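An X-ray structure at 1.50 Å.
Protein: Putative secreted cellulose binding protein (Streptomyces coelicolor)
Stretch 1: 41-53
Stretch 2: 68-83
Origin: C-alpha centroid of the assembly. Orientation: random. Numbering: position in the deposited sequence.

Stretch 1 (41-53) ATALYNWFAVLDS
Stretch 2 68-83: LCSAGDRSPYDFSAYN

No direct hydrogen bond joins these stretches; packing and three bridging waters do, burying 748 Å² in total. A helix in stretch 1 runs to Tyr-45. Thr-42 (chi1 m) sets CG2 3.5 Å from Tyr-77 CD1. Buried Ala-43, its CA 6.1 Å from Phe-79 CA, points toward stretch 2, and its small CB fits 3.6 Å from Phe-79 CE1 and 3.8 Å from Tyr-82 CE2. Leu-44 (m, t) starts sideways but brings CD2 to 3.3 Å from Tyr-82 OH.

Asn-46 (-114/42) leaves the helix and opens a type I turn to Ala-49. The backbone sets Asn-46 CB over the Tyr-77 ring face, 4.3 Å from the centroid; with chi1 m, CG also lies over that face, ND2 donates to Thr-42 O (3.0 Å) and water 1 links OD1 to Tyr-77 OH. Ala-49 CB meets the Tyr-77 edge, 3.7 Å from CE2.

Val-50 (t) uses both branches: CG2 sits 3.7 Å from the Phe-79 ring centroid, nearly on its normal, and CG1 lies 3.5 Å from Cys-69 O. Tyr-77 and Phe-79 are both m.

Extended Leu-51 (-136/154; p, p) brings its O to 3.0 Å from Ser-75 CA and CD1 to 3.7 Å from Pro-76 CD. For buried Asp-52 (t), water 2 joins OD1, Ala-71 O and Arg-74 NH1; water 3 joins Ser-53 N to Arg-74 O.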

# COMPACT_ATOMS: atom_id res chain seq x y z
N ALA A 41 -5.87 16.78 -3.12
CA ALA A 41 -5.84 16.61 -1.67
C ALA A 41 -6.81 15.52 -1.20
O ALA A 41 -6.58 14.90 -0.14
CB ALA A 41 -6.16 17.93 -0.98
N THR A 42 -7.90 15.32 -1.94
CA THR A 42 -8.93 14.35 -1.60
C THR A 42 -8.34 12.95 -1.38
O THR A 42 -8.79 12.20 -0.50
CB THR A 42 -10.01 14.31 -2.70
OG1 THR A 42 -10.61 15.60 -2.81
CG2 THR A 42 -11.09 13.24 -2.41
N ALA A 43 -7.34 12.59 -2.19
CA ALA A 43 -6.62 11.32 -2.03
C ALA A 43 -5.99 11.14 -0.66
O ALA A 43 -5.97 10.05 -0.13
CB ALA A 43 -5.56 11.15 -3.11
N LEU A 44 -5.38 12.20 -0.12
CA LEU A 44 -4.75 12.14 1.20
C LEU A 44 -5.74 12.20 2.36
O LEU A 44 -5.51 11.59 3.41
CB LEU A 44 -3.69 13.22 1.34
CG LEU A 44 -2.57 13.12 0.30
CD1 LEU A 44 -1.55 14.21 0.53
CD2 LEU A 44 -1.93 11.75 0.35
N TYR A 45 -6.85 12.94 2.21
CA TYR A 45 -7.88 12.90 3.23
C TYR A 45 -8.51 11.51 3.26
O TYR A 45 -8.95 11.06 4.31
CB TYR A 45 -8.94 13.95 2.99
CG TYR A 45 -8.44 15.36 3.19
CD1 TYR A 45 -7.88 15.77 4.40
CD2 TYR A 45 -8.55 16.29 2.17
CE1 TYR A 45 -7.47 17.09 4.58
CE2 TYR A 45 -8.11 17.59 2.33
CZ TYR A 45 -7.58 17.99 3.53
OH TYR A 45 -7.14 19.30 3.67
N ASN A 46 -8.53 10.85 2.11
CA ASN A 46 -9.09 9.49 1.98
C ASN A 46 -8.03 8.46 1.64
O ASN A 46 -8.26 7.59 0.85
CB ASN A 46 -10.16 9.47 0.89
CG ASN A 46 -11.38 10.29 1.28
OD1 ASN A 46 -12.23 9.83 2.06
ND2 ASN A 46 -11.49 11.47 0.70
N TRP A 47 -6.88 8.58 2.28
CA TRP A 47 -5.74 7.71 2.01
C TRP A 47 -6.00 6.19 2.11
O TRP A 47 -5.31 5.39 1.45
CB TRP A 47 -4.60 8.11 2.97
CG TRP A 47 -4.93 8.01 4.43
CD1 TRP A 47 -5.41 8.99 5.24
CD2 TRP A 47 -4.78 6.85 5.28
NE1 TRP A 47 -5.57 8.53 6.52
CE2 TRP A 47 -5.18 7.22 6.57
CE3 TRP A 47 -4.37 5.52 5.05
CZ2 TRP A 47 -5.18 6.32 7.63
CZ3 TRP A 47 -4.33 4.65 6.12
CH2 TRP A 47 -4.75 5.05 7.40
N PHE A 48 -7.03 5.83 2.86
CA PHE A 48 -7.45 4.46 3.11
C PHE A 48 -8.42 3.91 2.06
O PHE A 48 -8.77 2.73 2.12
CB PHE A 48 -8.12 4.41 4.49
CG PHE A 48 -9.05 5.58 4.74
CD1 PHE A 48 -10.25 5.70 4.05
CD2 PHE A 48 -8.71 6.59 5.65
CE1 PHE A 48 -11.11 6.77 4.24
CE2 PHE A 48 -9.56 7.66 5.85
CZ PHE A 48 -10.75 7.75 5.14
N ALA A 49 -8.86 4.73 1.12
CA ALA A 49 -9.99 4.37 0.28
C ALA A 49 -9.59 3.90 -1.11
O ALA A 49 -10.33 4.08 -2.08
CB ALA A 49 -10.99 5.53 0.23
N VAL A 50 -8.43 3.25 -1.20
CA VAL A 50 -7.92 2.76 -2.48
C VAL A 50 -8.60 1.41 -2.80
O VAL A 50 -8.06 0.34 -2.51
CB VAL A 50 -6.39 2.62 -2.49
CG1 VAL A 50 -5.93 2.39 -3.92
CG2 VAL A 50 -5.74 3.89 -1.97
N LEU A 51 -9.77 1.47 -3.40
CA LEU A 51 -10.68 0.36 -3.45
C LEU A 51 -11.28 0.17 -4.84
O LEU A 51 -11.34 1.09 -5.64
CB LEU A 51 -11.77 0.53 -2.38
CG LEU A 51 -12.79 1.66 -2.59
CD1 LEU A 51 -14.02 1.25 -3.39
CD2 LEU A 51 -13.26 2.16 -1.23
N ASP A 52 -11.66 -1.06 -5.13
CA ASP A 52 -12.44 -1.38 -6.33
C ASP A 52 -13.62 -2.18 -5.78
O ASP A 52 -13.44 -3.28 -5.24
CB ASP A 52 -11.63 -2.22 -7.31
CG ASP A 52 -12.43 -2.70 -8.52
OD1 ASP A 52 -11.81 -3.38 -9.37
OD2 ASP A 52 -13.63 -2.39 -8.65
N SER A 53 -14.83 -1.63 -5.92
CA SER A 53 -16.07 -2.28 -5.48
C SER A 53 -16.35 -3.64 -6.12
O SER A 53 -17.16 -4.40 -5.57
CB SER A 53 -17.29 -1.40 -5.80
OG SER A 53 -17.08 -0.11 -5.31
N LEU A 68 -1.91 -0.97 -10.22
CA LEU A 68 -2.22 -1.69 -8.98
C LEU A 68 -2.39 -0.72 -7.80
O LEU A 68 -3.26 -0.91 -6.94
CB LEU A 68 -1.17 -2.76 -8.61
CG LEU A 68 -1.37 -4.13 -9.27
CD1 LEU A 68 -1.25 -3.98 -10.78
CD2 LEU A 68 -0.36 -5.16 -8.79
N CYS A 69 -1.56 0.31 -7.75
CA CYS A 69 -1.52 1.20 -6.58
C CYS A 69 -2.70 2.15 -6.47
O CYS A 69 -2.86 2.81 -5.44
CB CYS A 69 -0.20 1.98 -6.50
SG CYS A 69 1.27 0.93 -6.64
N SER A 70 -3.52 2.18 -7.52
CA SER A 70 -4.75 2.96 -7.52
C SER A 70 -5.97 2.06 -7.71
O SER A 70 -7.04 2.55 -8.13
CB SER A 70 -4.73 4.02 -8.62
OG SER A 70 -4.69 3.42 -9.92
N ALA A 71 -5.84 0.76 -7.42
CA ALA A 71 -6.97 -0.17 -7.60
C ALA A 71 -7.52 -0.14 -9.02
O ALA A 71 -8.74 -0.17 -9.25
CB ALA A 71 -8.08 0.15 -6.61
N GLY A 72 -6.63 -0.10 -9.99
CA GLY A 72 -7.05 -0.11 -11.40
C GLY A 72 -7.75 1.14 -11.86
O GLY A 72 -8.38 1.17 -12.93
N ASP A 73 -7.57 2.22 -11.09
CA ASP A 73 -8.28 3.49 -11.31
C ASP A 73 -9.79 3.35 -11.28
O ASP A 73 -10.52 4.09 -11.94
CB ASP A 73 -7.78 4.18 -12.60
CG ASP A 73 -6.33 4.60 -12.48
OD1 ASP A 73 -5.95 5.24 -11.45
OD2 ASP A 73 -5.54 4.27 -13.37
N ARG A 74 -10.26 2.41 -10.46
CA ARG A 74 -11.69 2.13 -10.31
C ARG A 74 -12.30 2.61 -8.99
O ARG A 74 -13.47 2.34 -8.74
CB ARG A 74 -11.96 0.65 -10.53
CG ARG A 74 -11.67 0.17 -11.95
CD ARG A 74 -12.21 -1.23 -12.14
NE ARG A 74 -12.03 -1.71 -13.51
CZ ARG A 74 -11.06 -2.51 -13.96
NH1 ARG A 74 -10.06 -2.99 -13.18
NH2 ARG A 74 -11.09 -2.86 -15.25
N SER A 75 -11.54 3.30 -8.15
CA SER A 75 -12.07 3.76 -6.84
C SER A 75 -12.94 4.99 -7.03
O SER A 75 -13.00 5.56 -8.13
CB SER A 75 -10.92 4.08 -5.87
OG SER A 75 -10.53 5.42 -5.98
N PRO A 76 -13.60 5.42 -5.96
CA PRO A 76 -14.36 6.67 -6.01
C PRO A 76 -13.52 7.95 -6.13
O PRO A 76 -14.10 9.03 -6.26
CB PRO A 76 -15.09 6.70 -4.66
CG PRO A 76 -14.96 5.34 -4.08
CD PRO A 76 -13.70 4.76 -4.65
N TYR A 77 -12.20 7.83 -6.03
CA TYR A 77 -11.28 8.96 -5.98
C TYR A 77 -10.16 8.82 -6.99
O TYR A 77 -9.88 7.71 -7.49
CB TYR A 77 -10.68 9.10 -4.57
CG TYR A 77 -11.72 9.15 -3.50
CD1 TYR A 77 -12.59 10.25 -3.42
CD2 TYR A 77 -11.89 8.12 -2.59
CE1 TYR A 77 -13.58 10.31 -2.46
CE2 TYR A 77 -12.90 8.15 -1.64
CZ TYR A 77 -13.73 9.27 -1.58
OH TYR A 77 -14.72 9.34 -0.64
N ASP A 78 -9.47 9.92 -7.24
CA ASP A 78 -8.34 9.93 -8.15
C ASP A 78 -7.09 9.57 -7.36
O ASP A 78 -6.63 10.37 -6.55
CB ASP A 78 -8.18 11.30 -8.80
CG ASP A 78 -7.02 11.37 -9.78
OD1 ASP A 78 -6.16 10.46 -9.81
OD2 ASP A 78 -6.96 12.35 -10.53
N PHE A 79 -6.59 8.35 -7.55
CA PHE A 79 -5.34 7.89 -6.93
C PHE A 79 -4.32 7.60 -8.01
O PHE A 79 -3.28 7.00 -7.74
CB PHE A 79 -5.57 6.58 -6.13
CG PHE A 79 -6.33 6.78 -4.85
CD1 PHE A 79 -5.79 7.49 -3.78
CD2 PHE A 79 -7.59 6.22 -4.71
CE1 PHE A 79 -6.52 7.67 -2.61
CE2 PHE A 79 -8.33 6.40 -3.56
CZ PHE A 79 -7.80 7.12 -2.50
N SER A 80 -4.57 8.10 -9.21
CA SER A 80 -3.75 7.77 -10.37
C SER A 80 -2.27 8.13 -10.19
O SER A 80 -1.39 7.39 -10.63
CB SER A 80 -4.33 8.41 -11.64
OG SER A 80 -3.60 8.04 -12.81
N ALA A 81 -2.02 9.24 -9.52
CA ALA A 81 -0.64 9.72 -9.30
C ALA A 81 0.22 8.78 -8.47
O ALA A 81 1.45 8.82 -8.57
CB ALA A 81 -0.61 11.12 -8.69
N TYR A 82 -0.42 7.92 -7.69
CA TYR A 82 0.25 7.01 -6.77
C TYR A 82 0.77 5.79 -7.52
O TYR A 82 1.48 4.99 -6.95
CB TYR A 82 -0.67 6.68 -5.56
CG TYR A 82 -0.97 7.96 -4.81
CD1 TYR A 82 -0.11 8.43 -3.83
CD2 TYR A 82 -2.05 8.76 -5.16
CE1 TYR A 82 -0.34 9.63 -3.19
CE2 TYR A 82 -2.28 9.97 -4.53
CZ TYR A 82 -1.42 10.41 -3.54
OH TYR A 82 -1.60 11.63 -2.91
N ASN A 83 0.47 5.67 -8.81
CA ASN A 83 1.19 4.74 -9.69
C ASN A 83 2.52 5.26 -10.29
O ASN A 83 3.24 4.46 -10.90
CB ASN A 83 0.29 4.26 -10.86
CG ASN A 83 -0.88 3.46 -10.37
OD1 ASN A 83 -0.70 2.44 -9.65
ND2 ASN A 83 -2.07 3.89 -10.72
O HOH W 1 -13.80 7.44 1.54
O HOH W 2 -9.42 -2.57 -10.54
O HOH W 3 -15.14 0.90 -7.28